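Local coordinates for protein probable 2-dehydro-3-deoxygalactonokinase DgoK1 (Sinorhizobium meliloti, PDB 3T69) that probably transfers a phosphate from ATP to 2-dehydro-3-deoxy-D-galactonate, the second step in breaking down D-galactonate, at residues B[9-14]-B[66-71]; B[85-90]-B[161-166]; B[147-152]-B[262-267]; B[153-158]-B[167-172]; B[186-191]-B[235-240]. All blocks are in the same frame, centred on the assembly; numbering follows the deposited sequence.

Contact 1: residues B[9-14]-B[66-71]; sequences YAAVDW and PIIICG
Strands 9-14 and 67-71 lie side by side and parallel in the N-terminal sheet, where Val-12 meets Ile-69, with their short axes 4.8 Å apart and 17° from exact alignment. Ala-10, Val-12 and Trp-14 of the first strand make the bonds to the second. Ala-10 N donates to Pro-66 O at 3.1 Å, and Ala-10 O receives Ile-68 N at 3.0 Å. Val-12 repeats the pattern: its N reaches Ile-68 O at 2.9 Å, while its O accepts from Cys-70 N. Trp-14 N to Cys-70 O closes the series. The alternate residues Tyr-9, Ala-11 and Asp-13 bond the other way, to strand 19-24.

On one face, beta-branched residues suit the extended backbone: Ile-67 and Ile-69 pack on Leu-52 of helix 50-58, Val-12 on strand 19-24. Val-12 CG1 lies 3.6 Å from Ile-69 CG2, the two side chains running alongside and pointing the same way; Val-12 CG2 meets Ile-67 CG2 at 3.9 Å. The branches divide this way because CG1 of Val-12 is anti to the backbone N (chi1 169°). Ile-69 CG2 sits at the edge of the Trp-14 ring, which also meets Phe-19 and Phe-48 edge-to-face.

The face bearing Ala-11, Ile-68 and Asp-13 is turned to helix 290-305, and Ala-11, with only a methyl, packs on Leu-298. Ile-68 CG2 touches Tyr-9 CD2 at 4.0 Å. Gly-71 has a positive phi of 102°, a backbone shape suited to glycine. Pairing of the first strand with a parallel fourth is the central step of the ribonuclease H-like sheet in the ASKHA kinases.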
# COMPACT_ATOMS: atom_id res chain seq x y z
N TYR B 9 -21.61 -33.96 10.66
CA TYR B 9 -21.70 -32.50 10.55
C TYR B 9 -21.15 -31.98 9.22
O TYR B 9 -20.38 -32.66 8.56
CB TYR B 9 -21.07 -31.77 11.77
CG TYR B 9 -19.57 -31.98 11.92
CD1 TYR B 9 -19.05 -33.02 12.72
CD2 TYR B 9 -18.65 -31.15 11.27
CE1 TYR B 9 -17.66 -33.23 12.84
CE2 TYR B 9 -17.28 -31.36 11.39
CZ TYR B 9 -16.79 -32.39 12.16
OH TYR B 9 -15.42 -32.56 12.28
N ALA B 10 -21.63 -30.80 8.81
CA ALA B 10 -21.00 -30.03 7.73
C ALA B 10 -20.06 -29.02 8.40
O ALA B 10 -20.41 -28.42 9.42
CB ALA B 10 -22.03 -29.32 6.86
N ALA B 11 -18.85 -28.89 7.84
CA ALA B 11 -17.90 -27.88 8.25
C ALA B 11 -17.74 -26.92 7.08
O ALA B 11 -17.52 -27.36 5.94
CB ALA B 11 -16.59 -28.51 8.61
N VAL B 12 -17.89 -25.62 7.37
CA VAL B 12 -17.82 -24.57 6.35
C VAL B 12 -16.83 -23.49 6.78
O VAL B 12 -16.96 -22.94 7.89
CB VAL B 12 -19.20 -23.90 6.18
CG1 VAL B 12 -19.09 -22.64 5.33
CG2 VAL B 12 -20.22 -24.86 5.60
N ASP B 13 -15.84 -23.21 5.93
CA ASP B 13 -14.84 -22.14 6.16
C ASP B 13 -15.09 -21.04 5.16
O ASP B 13 -14.72 -21.14 4.01
CB ASP B 13 -13.41 -22.68 6.06
CG ASP B 13 -12.32 -21.62 6.38
OD1 ASP B 13 -12.51 -20.75 7.25
OD2 ASP B 13 -11.24 -21.69 5.78
N TRP B 14 -15.76 -19.98 5.62
CA TRP B 14 -16.32 -18.98 4.75
C TRP B 14 -15.45 -17.71 4.86
O TRP B 14 -15.63 -16.86 5.76
CB TRP B 14 -17.78 -18.73 5.11
CG TRP B 14 -18.61 -18.42 3.93
CD1 TRP B 14 -18.21 -17.77 2.81
CD2 TRP B 14 -20.01 -18.73 3.74
NE1 TRP B 14 -19.26 -17.66 1.93
CE2 TRP B 14 -20.37 -18.25 2.47
CE3 TRP B 14 -20.97 -19.40 4.51
CZ2 TRP B 14 -21.66 -18.41 1.94
CZ3 TRP B 14 -22.25 -19.54 3.99
CH2 TRP B 14 -22.58 -19.04 2.72
N PRO B 66 -26.39 -30.80 10.76
CA PRO B 66 -26.10 -29.49 11.34
C PRO B 66 -24.90 -28.89 10.61
O PRO B 66 -24.27 -29.59 9.83
CB PRO B 66 -25.74 -29.82 12.80
CG PRO B 66 -25.30 -31.23 12.78
CD PRO B 66 -25.81 -31.90 11.55
N ILE B 67 -24.58 -27.62 10.89
CA ILE B 67 -23.54 -26.86 10.17
C ILE B 67 -22.76 -25.98 11.13
O ILE B 67 -23.33 -25.18 11.87
CB ILE B 67 -24.14 -25.96 9.09
CG1 ILE B 67 -25.23 -26.72 8.33
CG2 ILE B 67 -23.07 -25.46 8.17
CD1 ILE B 67 -25.36 -26.29 6.87
N ILE B 68 -21.44 -26.12 11.07
CA ILE B 68 -20.53 -25.33 11.85
C ILE B 68 -19.66 -24.53 10.87
O ILE B 68 -19.09 -25.08 9.93
CB ILE B 68 -19.72 -26.22 12.78
CG1 ILE B 68 -18.87 -25.40 13.75
CG2 ILE B 68 -18.94 -27.22 12.00
CD1 ILE B 68 -19.72 -24.47 14.65
N ILE B 69 -19.63 -23.21 11.09
CA ILE B 69 -19.00 -22.29 10.16
C ILE B 69 -18.09 -21.33 10.88
O ILE B 69 -18.48 -20.73 11.87
CB ILE B 69 -20.02 -21.42 9.44
CG1 ILE B 69 -21.20 -22.27 8.92
CG2 ILE B 69 -19.32 -20.67 8.37
CD1 ILE B 69 -22.27 -21.45 8.16
N CYS B 70 -16.88 -21.18 10.36
CA CYS B 70 -15.94 -20.21 10.86
C CYS B 70 -15.69 -19.15 9.76
O CYS B 70 -16.06 -19.37 8.61
CB CYS B 70 -14.64 -20.92 11.29
SG CYS B 70 -13.62 -21.55 9.93
N GLY B 71 -15.09 -18.02 10.12
CA GLY B 71 -14.66 -17.01 9.15
C GLY B 71 -15.55 -15.79 9.01
O GLY B 71 -16.40 -15.50 9.84

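Contact 2: residues B[85-90]-B[161-166]; sequences IETPAA and DRVEGF
Strand 89-90 runs antiparallel to strand 162-166, and Ala-89 and Val-163 form a hydrogen-bonded pair: Ala-89 N to Val-163 O at 3.1 Å and Val-163 N to Ala-89 O at 3.0 Å. A cis peptide before Pro-88 bends the chain just ahead of this pair, and the proline ring lands on the neighbouring strand. Pro-88 CB lies 3.6 Å from Arg-162 NH2, approaching the guanidinium obliquely; the arginine chain is bent at chi3 (91°). That bend also brings Arg-162 NH1 to 2.7 Å from Glu-164 OE2, a salt bridge within the strand between partly exposed side chains; the Glu-164 carboxylate in turn borders Pro-88.

Thr-87 serves in two ways. Its methyl CG2 comes in the ring plane to the edge of Phe-166, 3.6 Å from CE1, the side chains crossing at about a right angle. Its OG1 donates to a water at 2.9 Å, and that water donates to Glu-164 O. Small Ala-89 and branched Val-163 share the buried face, where Leu-91 and Leu-114 touch Val-163. Residues 84-90 thus pass from the N-terminal sheet, through a cis-proline turn, to a two-residue edge strand of the sheet built on the hairpin 153-169.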
# COMPACT_ATOMS: atom_id res chain seq x y z
N ILE B 85 -13.93 -13.09 20.98
CA ILE B 85 -13.54 -13.36 22.33
C ILE B 85 -12.25 -12.60 22.43
O ILE B 85 -11.39 -12.61 21.51
CB ILE B 85 -13.31 -14.90 22.61
CG1 ILE B 85 -14.60 -15.70 22.45
CG2 ILE B 85 -12.69 -15.12 24.00
CD1 ILE B 85 -14.34 -17.26 22.25
N GLU B 86 -12.10 -11.95 23.56
CA GLU B 86 -10.96 -11.11 23.71
C GLU B 86 -9.74 -11.89 24.24
O GLU B 86 -9.89 -12.94 24.88
CB GLU B 86 -11.38 -9.86 24.46
CG GLU B 86 -11.31 -9.84 25.93
CD GLU B 86 -11.33 -8.35 26.42
OE1 GLU B 86 -10.28 -7.66 26.22
OE2 GLU B 86 -12.42 -7.88 26.92
N THR B 87 -8.55 -11.42 23.88
CA THR B 87 -7.33 -12.11 24.16
C THR B 87 -6.77 -11.51 25.43
O THR B 87 -6.97 -10.37 25.71
CB THR B 87 -6.28 -11.86 23.05
OG1 THR B 87 -6.04 -10.44 22.92
CG2 THR B 87 -6.74 -12.43 21.75
N PRO B 88 -6.04 -12.29 26.22
CA PRO B 88 -5.73 -13.70 25.99
C PRO B 88 -7.01 -14.50 26.13
O PRO B 88 -7.89 -14.15 26.91
CB PRO B 88 -4.76 -14.03 27.12
CG PRO B 88 -4.29 -12.66 27.66
CD PRO B 88 -5.52 -11.82 27.52
N ALA B 89 -7.10 -15.55 25.33
CA ALA B 89 -8.30 -16.31 25.24
C ALA B 89 -7.88 -17.75 25.15
O ALA B 89 -6.97 -18.11 24.36
CB ALA B 89 -9.07 -15.92 23.98
N ALA B 90 -8.54 -18.57 25.95
CA ALA B 90 -8.35 -20.01 25.85
C ALA B 90 -9.08 -20.51 24.61
O ALA B 90 -10.29 -20.31 24.47
CB ALA B 90 -8.88 -20.70 27.12
N ASP B 161 -2.69 -23.76 24.57
CA ASP B 161 -4.07 -23.63 24.18
C ASP B 161 -4.59 -22.26 24.60
O ASP B 161 -5.72 -22.08 24.95
CB ASP B 161 -4.92 -24.71 24.83
CG ASP B 161 -4.55 -26.13 24.38
OD1 ASP B 161 -3.40 -26.37 24.00
OD2 ASP B 161 -5.42 -27.02 24.45
N ARG B 162 -3.71 -21.30 24.55
CA ARG B 162 -4.01 -19.89 24.82
C ARG B 162 -3.37 -18.90 23.80
O ARG B 162 -2.14 -18.88 23.62
CB ARG B 162 -3.60 -19.50 26.23
CG ARG B 162 -4.33 -20.24 27.30
CD ARG B 162 -4.13 -19.60 28.63
NE ARG B 162 -5.15 -18.59 28.95
CZ ARG B 162 -4.89 -17.30 29.19
NH1 ARG B 162 -3.64 -16.82 29.11
NH2 ARG B 162 -5.89 -16.47 29.50
N VAL B 163 -4.21 -18.10 23.15
CA VAL B 163 -3.69 -16.94 22.40
C VAL B 163 -3.39 -15.78 23.35
O VAL B 163 -4.30 -15.27 23.99
CB VAL B 163 -4.67 -16.46 21.35
CG1 VAL B 163 -4.05 -15.37 20.57
CG2 VAL B 163 -5.02 -17.60 20.44
N GLU B 164 -2.12 -15.39 23.44
CA GLU B 164 -1.69 -14.34 24.37
C GLU B 164 -1.89 -12.96 23.75
O GLU B 164 -2.19 -11.99 24.46
CB GLU B 164 -0.22 -14.54 24.79
CG GLU B 164 0.02 -15.60 25.87
CD GLU B 164 -0.64 -15.23 27.20
OE1 GLU B 164 -0.42 -14.07 27.66
OE2 GLU B 164 -1.38 -16.09 27.78
N GLY B 165 -1.70 -12.90 22.43
CA GLY B 165 -1.77 -11.67 21.66
C GLY B 165 -1.51 -12.02 20.21
O GLY B 165 -1.12 -13.18 19.88
N PHE B 166 -1.72 -11.04 19.33
CA PHE B 166 -1.39 -11.21 17.94
C PHE B 166 -1.28 -9.90 17.14
O PHE B 166 -1.64 -8.84 17.65
CB PHE B 166 -2.39 -12.13 17.31
CG PHE B 166 -3.78 -11.60 17.31
CD1 PHE B 166 -4.58 -11.69 18.45
CD2 PHE B 166 -4.31 -11.04 16.14
CE1 PHE B 166 -5.91 -11.23 18.43
CE2 PHE B 166 -5.62 -10.57 16.10
CZ PHE B 166 -6.44 -10.66 17.25
O HOH W 1 -3.51 -9.31 23.76

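Contact 3: residues B[147-152]-B[262-267]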
# COMPACT_ATOMS: atom_id res chain seq x y z
N CYS B 147 2.87 -17.97 12.37
CA CYS B 147 2.65 -17.00 11.30
C CYS B 147 1.62 -17.57 10.41
O CYS B 147 1.79 -18.68 9.93
CB CYS B 147 3.95 -16.75 10.51
SG CYS B 147 3.81 -16.09 8.80
N MET B 148 0.55 -16.81 10.16
CA MET B 148 -0.56 -17.31 9.33
C MET B 148 -0.83 -16.41 8.13
O MET B 148 -1.74 -15.64 8.16
CB MET B 148 -1.83 -17.51 10.21
CG MET B 148 -1.55 -18.15 11.61
SD MET B 148 -2.87 -18.29 12.81
CE MET B 148 -3.99 -19.15 11.73
N PRO B 149 -0.05 -16.55 7.03
CA PRO B 149 -0.11 -15.69 5.84
C PRO B 149 -1.49 -15.72 5.23
O PRO B 149 -2.26 -16.52 5.66
CB PRO B 149 0.85 -16.39 4.88
CG PRO B 149 0.88 -17.83 5.35
CD PRO B 149 0.90 -17.66 6.83
N GLY B 150 -1.74 -14.87 4.21
CA GLY B 150 -3.03 -14.71 3.47
C GLY B 150 -3.28 -13.23 3.09
O GLY B 150 -2.42 -12.40 3.27
N THR B 151 -4.46 -12.88 2.57
CA THR B 151 -4.83 -11.47 2.44
C THR B 151 -4.38 -10.62 3.64
O THR B 151 -3.80 -9.55 3.45
CB THR B 151 -6.33 -11.31 2.37
OG1 THR B 151 -6.83 -12.14 1.33
CG2 THR B 151 -6.67 -9.90 2.04
N HIS B 152 -4.69 -11.09 4.85
CA HIS B 152 -4.24 -10.46 6.08
C HIS B 152 -3.38 -11.48 6.84
O HIS B 152 -3.80 -12.59 7.12
CB HIS B 152 -5.42 -10.03 6.98
CG HIS B 152 -6.33 -8.98 6.39
ND1 HIS B 152 -7.62 -8.79 6.85
CD2 HIS B 152 -6.14 -8.08 5.40
CE1 HIS B 152 -8.19 -7.81 6.16
NE2 HIS B 152 -7.33 -7.38 5.26
N VAL B 262 9.95 -20.14 14.30
CA VAL B 262 8.53 -19.92 13.96
C VAL B 262 7.82 -21.09 13.29
O VAL B 262 8.42 -21.83 12.52
CB VAL B 262 8.26 -18.60 13.13
CG1 VAL B 262 9.31 -17.55 13.44
CG2 VAL B 262 8.14 -18.85 11.62
N CYS B 263 6.52 -21.20 13.58
CA CYS B 263 5.64 -22.23 13.03
C CYS B 263 4.70 -21.67 11.98
O CYS B 263 3.72 -21.01 12.31
CB CYS B 263 4.83 -22.90 14.14
SG CYS B 263 5.86 -23.33 15.63
N LEU B 264 4.98 -21.94 10.72
CA LEU B 264 4.14 -21.46 9.63
C LEU B 264 2.99 -22.39 9.43
O LEU B 264 3.20 -23.57 9.25
CB LEU B 264 4.93 -21.37 8.33
CG LEU B 264 4.16 -20.91 7.10
CD1 LEU B 264 4.04 -19.42 7.16
CD2 LEU B 264 4.87 -21.32 5.80
N VAL B 265 1.77 -21.83 9.45
CA VAL B 265 0.54 -22.50 9.05
C VAL B 265 0.15 -21.92 7.72
O VAL B 265 -0.11 -20.74 7.63
CB VAL B 265 -0.61 -22.16 10.01
CG1 VAL B 265 -1.95 -22.63 9.47
CG2 VAL B 265 -0.33 -22.71 11.42
N GLY B 266 0.10 -22.73 6.67
CA GLY B 266 -0.38 -22.25 5.37
C GLY B 266 -0.43 -23.37 4.36
O GLY B 266 0.00 -24.50 4.62
N SER B 267 -0.98 -23.08 3.18
CA SER B 267 -1.07 -24.09 2.16
C SER B 267 -0.45 -23.61 0.84
O SER B 267 -0.15 -22.43 0.69
CB SER B 267 -2.53 -24.46 1.97
OG SER B 267 -3.10 -23.74 0.88
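Cys-147 N donates to Cys-263 O at 3.2 Å, approaching from 41° above the carbonyl plane rather than along a lone pair. The oxygen of the same cysteine is used more directly: Val-265 N lies 3.2 Å from Cys-147 O, nearly along the C=O axis, with an angle of 164° at the hydrogen. One residue is therefore held through both its backbone groups, the signature of a parallel pair, here Cys-147 opposite Leu-264.

The side chains of that pair share a face. Leu-264 CG stands anti to its N (chi1 178°), and from there CD1 reaches across to Cys-147 SG at 3.7 Å. The same methyl meets Pro-149 CD at 3.6 Å, where ring and leucine cross at about a right angle. These compact apolar groups pack under a helix: Tyr-274 of helix 268-280 touches all three residues. Met-148 turns to the other face, its CG lying 4.4 Å from Val-265 CB. There its long thioether chain reaches Glu-128, Gln-131 and Leu-132 of helix 128-139.

Gly-266 belongs to a glycine-rich turn, consistent with the adenosine-binding turn of ASKHA kinases. Strand 143-148 stands between 153-159 and 261-264, with strand 284-285 beyond the latter, and helices 268-280 and 128-139 close the two faces of this central sheet.

Contact 4: residues B[153-158]-B[167-172]; sequences SKWVRL and STFMTG
Ser-153, Trp-155 and Phe-169 bury most of the surface here, all on one face of the antiparallel hairpin formed by strands 153-159 and 162-169. Ser-153 and Phe-169 are a hydrogen-bonded pair: Ser-153 N donates to Phe-169 O at 2.7 Å with an almost straight N-H (176°), and Phe-169 N returns a bond to Ser-153 O at 3.1 Å. Trp-155 and Ser-167 form the next such pair, through Trp-155 N to Ser-167 O and Ser-167 N to Trp-155 O, both 3.0 Å.

Between these pairs the two rings meet diagonally. Phe-169 turns its edge toward the face of the Trp-155 five-membered ring in an offset edge-to-face stack, centroids 5.7 Å apart and planes at 77°; Phe-169 CD2 and Trp-155 CD1 are its nearest atoms, 4.1 Å apart. CG of Trp-155 lies anti to its carbonyl carbon (chi1 -77°), and the indole NE1 bonds to Glu-248 OE2. Ser-153, small enough to sit beside the rings, puts OG on the same oxygen, and Thr-171, at the start of helix 171-181, bonds OE1.

On the reverse face Lys-154 runs alongside Thr-168; NZ bonds Val-124 O, and Thr-168 OG1 bonds Asp-123. The ring pair fills the face it shares with Ser-153, while three neutral groups on both oxygens of Glu-248 probably stabilise its negative charge and fix its rotation, tying the hairpin to helix 233-252.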
# COMPACT_ATOMS: atom_id res chain seq x y z
N SER B 153 -2.15 -11.15 7.16
CA SER B 153 -1.29 -12.20 7.65
C SER B 153 -1.23 -12.14 9.16
O SER B 153 -0.92 -11.12 9.74
CB SER B 153 0.09 -12.10 6.99
OG SER B 153 1.01 -12.91 7.69
N LYS B 154 -1.55 -13.22 9.84
CA LYS B 154 -1.57 -13.12 11.28
C LYS B 154 -0.28 -13.64 11.96
O LYS B 154 0.26 -14.68 11.55
CB LYS B 154 -2.84 -13.79 11.80
CG LYS B 154 -3.96 -12.80 12.10
CD LYS B 154 -4.88 -12.45 10.97
CE LYS B 154 -5.34 -11.06 11.29
NZ LYS B 154 -6.58 -10.57 10.66
N TRP B 155 0.23 -12.93 12.95
CA TRP B 155 1.36 -13.44 13.76
C TRP B 155 0.92 -13.60 15.22
O TRP B 155 0.59 -12.62 15.87
CB TRP B 155 2.59 -12.54 13.65
CG TRP B 155 3.36 -12.75 12.31
CD1 TRP B 155 2.90 -12.47 11.04
CD2 TRP B 155 4.68 -13.26 12.14
NE1 TRP B 155 3.84 -12.79 10.11
CE2 TRP B 155 4.95 -13.28 10.75
CE3 TRP B 155 5.65 -13.74 13.02
CZ2 TRP B 155 6.16 -13.75 10.23
CZ3 TRP B 155 6.84 -14.20 12.52
CH2 TRP B 155 7.10 -14.20 11.12
N VAL B 156 0.90 -14.84 15.71
CA VAL B 156 0.21 -15.17 16.98
C VAL B 156 1.14 -15.75 18.09
O VAL B 156 1.87 -16.70 17.84
CB VAL B 156 -0.94 -16.13 16.68
CG1 VAL B 156 -1.84 -16.34 17.90
CG2 VAL B 156 -1.73 -15.64 15.50
N ARG B 157 1.12 -15.17 19.28
CA ARG B 157 1.83 -15.76 20.38
C ARG B 157 0.87 -16.76 21.06
O ARG B 157 -0.09 -16.35 21.75
CB ARG B 157 2.37 -14.71 21.40
CG ARG B 157 2.60 -13.24 20.87
CD ARG B 157 3.39 -12.25 21.81
NE ARG B 157 3.29 -12.48 23.28
CZ ARG B 157 2.55 -11.77 24.15
NH1 ARG B 157 1.78 -10.76 23.73
NH2 ARG B 157 2.57 -12.09 25.45
N LEU B 158 1.16 -18.05 20.87
CA LEU B 158 0.37 -19.18 21.41
C LEU B 158 1.05 -19.87 22.61
O LEU B 158 2.24 -20.13 22.58
CB LEU B 158 0.14 -20.19 20.29
CG LEU B 158 -0.74 -21.39 20.56
CD1 LEU B 158 -2.07 -20.99 21.27
CD2 LEU B 158 -1.00 -22.13 19.26
N SER B 167 -0.81 -10.01 15.90
CA SER B 167 -0.58 -8.87 15.03
C SER B 167 -0.96 -9.15 13.57
O SER B 167 -0.38 -10.04 12.94
CB SER B 167 0.92 -8.54 15.05
OG SER B 167 1.29 -7.91 16.27
N THR B 168 -1.89 -8.39 13.01
CA THR B 168 -2.15 -8.47 11.58
C THR B 168 -1.14 -7.63 10.82
O THR B 168 -0.62 -6.61 11.35
CB THR B 168 -3.49 -7.92 11.29
OG1 THR B 168 -4.42 -8.59 12.14
CG2 THR B 168 -3.91 -8.15 9.81
N PHE B 169 -0.84 -8.07 9.60
CA PHE B 169 -0.08 -7.31 8.63
C PHE B 169 -0.85 -7.50 7.37
O PHE B 169 -1.21 -8.63 7.04
CB PHE B 169 1.31 -7.89 8.49
CG PHE B 169 2.23 -7.58 9.66
CD1 PHE B 169 3.02 -6.45 9.64
CD2 PHE B 169 2.31 -8.43 10.76
CE1 PHE B 169 3.87 -6.16 10.70
CE2 PHE B 169 3.15 -8.15 11.80
CZ PHE B 169 3.95 -6.99 11.76
N MET B 170 -1.17 -6.43 6.67
CA MET B 170 -2.14 -6.55 5.57
C MET B 170 -1.45 -6.77 4.22
O MET B 170 -1.87 -6.23 3.18
CB MET B 170 -3.18 -5.40 5.55
CG MET B 170 -2.68 -3.93 5.64
SD MET B 170 -4.06 -2.74 5.73
CE MET B 170 -4.69 -2.83 4.07
N THR B 171 -0.41 -7.62 4.25
CA THR B 171 0.49 -7.78 3.11
C THR B 171 -0.21 -8.31 1.87
O THR B 171 -0.03 -7.79 0.79
CB THR B 171 1.79 -8.59 3.48
OG1 THR B 171 1.43 -9.89 3.83
CG2 THR B 171 2.50 -8.02 4.73
N GLY B 172 -1.06 -9.31 2.01
CA GLY B 172 -1.75 -9.79 0.82
C GLY B 172 -2.66 -8.80 0.11
O GLY B 172 -2.66 -8.71 -1.10

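Contact 5: residues B[186-191]-B[235-240]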
# COMPACT_ATOMS: atom_id res chain seq x y z
N HIS B 186 1.88 -1.31 -14.30
CA HIS B 186 2.60 -1.23 -15.56
C HIS B 186 3.85 -2.06 -15.54
O HIS B 186 4.29 -2.50 -16.57
CB HIS B 186 2.91 0.24 -15.89
CG HIS B 186 1.69 1.01 -16.32
ND1 HIS B 186 1.71 1.93 -17.35
CD2 HIS B 186 0.40 0.96 -15.89
CE1 HIS B 186 0.49 2.42 -17.52
NE2 HIS B 186 -0.32 1.85 -16.65
N ALA B 187 4.39 -2.27 -14.36
CA ALA B 187 5.61 -3.03 -14.15
C ALA B 187 5.37 -4.54 -14.04
O ALA B 187 6.22 -5.32 -14.48
CB ALA B 187 6.28 -2.55 -12.92
N VAL B 188 4.24 -4.94 -13.46
CA VAL B 188 3.99 -6.35 -13.14
C VAL B 188 2.84 -7.03 -13.92
O VAL B 188 2.78 -8.29 -13.97
CB VAL B 188 3.72 -6.55 -11.64
CG1 VAL B 188 4.84 -5.98 -10.82
CG2 VAL B 188 2.39 -5.91 -11.24
N ALA B 189 1.94 -6.22 -14.49
CA ALA B 189 0.57 -6.68 -14.83
C ALA B 189 0.57 -7.93 -15.70
O ALA B 189 0.01 -8.97 -15.32
CB ALA B 189 -0.26 -5.54 -15.48
N GLU B 190 1.26 -7.83 -16.84
CA GLU B 190 1.26 -8.88 -17.85
C GLU B 190 2.07 -10.15 -17.47
O GLU B 190 2.28 -11.02 -18.31
CB GLU B 190 1.65 -8.29 -19.22
CG GLU B 190 1.14 -6.82 -19.42
CD GLU B 190 0.69 -6.46 -20.86
OE1 GLU B 190 1.31 -6.97 -21.83
OE2 GLU B 190 -0.27 -5.66 -21.01
N ALA B 191 2.52 -10.24 -16.21
CA ALA B 191 2.92 -11.53 -15.62
C ALA B 191 1.80 -11.95 -14.67
O ALA B 191 1.10 -11.08 -14.14
CB ALA B 191 4.22 -11.40 -14.85
N ASP B 235 10.10 -10.56 -12.42
CA ASP B 235 11.03 -10.07 -11.41
C ASP B 235 10.49 -8.84 -10.63
O ASP B 235 10.77 -8.68 -9.42
CB ASP B 235 12.40 -9.85 -12.06
CG ASP B 235 13.05 -11.19 -12.54
OD1 ASP B 235 13.35 -12.10 -11.69
OD2 ASP B 235 13.24 -11.34 -13.78
N ALA B 236 9.69 -8.01 -11.33
CA ALA B 236 9.03 -6.85 -10.74
C ALA B 236 7.99 -7.28 -9.66
O ALA B 236 8.02 -6.79 -8.49
CB ALA B 236 8.37 -6.01 -11.83
N ARG B 237 7.11 -8.20 -10.09
CA ARG B 237 6.13 -8.90 -9.28
C ARG B 237 6.79 -9.50 -8.06
O ARG B 237 6.30 -9.39 -6.92
CB ARG B 237 5.54 -9.99 -10.13
CG ARG B 237 4.29 -10.65 -9.61
CD ARG B 237 3.26 -10.96 -10.76
NE ARG B 237 2.07 -11.63 -10.23
CZ ARG B 237 0.86 -11.09 -10.15
NH1 ARG B 237 0.62 -9.86 -10.62
NH2 ARG B 237 -0.12 -11.80 -9.61
N ALA B 238 7.94 -10.11 -8.29
CA ALA B 238 8.67 -10.76 -7.25
C ALA B 238 9.18 -9.75 -6.26
O ALA B 238 9.04 -9.93 -5.06
CB ALA B 238 9.85 -11.55 -7.85
N GLN B 239 9.81 -8.70 -6.80
CA GLN B 239 10.28 -7.53 -6.04
C GLN B 239 9.13 -6.96 -5.20
O GLN B 239 9.25 -6.78 -3.96
CB GLN B 239 10.73 -6.49 -7.03
CG GLN B 239 11.93 -5.70 -6.64
CD GLN B 239 12.41 -4.82 -7.80
OE1 GLN B 239 12.18 -5.15 -8.98
NE2 GLN B 239 13.10 -3.72 -7.46
N LEU B 240 8.01 -6.70 -5.87
CA LEU B 240 6.80 -6.30 -5.18
C LEU B 240 6.41 -7.22 -4.03
O LEU B 240 6.20 -6.74 -2.89
CB LEU B 240 5.62 -6.15 -6.13
CG LEU B 240 4.32 -5.70 -5.45
CD1 LEU B 240 4.49 -4.39 -4.73
CD2 LEU B 240 3.26 -5.49 -6.49
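Apolar packing joins residues of the short helix 185-188, and the turn from Val-188 to Ala-191, to the flank of helix 233-252 in the helical region about 24 Å from the centre of the chain to the centre of the contact. Val-188 carries the contact. Its CG1, anti to the carbonyl carbon (chi1 -55°), presses on the helix backbone where Ala-236 passes into Arg-237, 3.6 Å from Ala-236 C, and it also meets Ala-236 CB at 3.7 Å. The small methyl of Ala-236 suits so close an approach. Ala-187 follows suit, its CB 4.2 Å from that of Ala-236, and Ala-187 O comes up against the same methyl at 3.5 Å.

Val-188 CG1 also borders Arg-237 CB, while the arginine chain, with CG anti to the N (chi1 -167°), passes the turn so that Ala-191 CB stands 4.2 Å from Arg-237 CD. Ala-191 O sits over one face of the guanidinium, 3.8 Å from NH1, a placement without a hydrogen bond. The type I turn itself is closed by Ala-191 N to Val-188 O at 3.0 Å. Arg-237 also packs on Phe-175 and Phe-194, and Leu-240, one turn on, packs on helix 171-181.

With dispersion and shape doing the joining, the contact depends on small residues fitting a branched one; Arg-237 lends CB and CD to the packing, and its guanidinium lies against Ala-191 O without bonding to it.

Overall arrangement
Contacts 1 and 3 are buried parallel pairings in two different sheets, each linking the first strand of its set to a later one, a repetition expected of an ASKHA kinase; their centres lie 21 Å apart. Contacts 2, 3 and 4 belong to one six-stranded sheet: 2 and 4 share strand 162-169, and 4 touches 3 through neighbouring strands. Contact 2, at the sheet's edge, is the more open and adds a salt bridge and a water, whereas contact 4 gathers its polar groups on a glutamate from helix 233-252. That helix also carries contact 5, far out in the helical region, where backbone bonding gives way to side-chain packing.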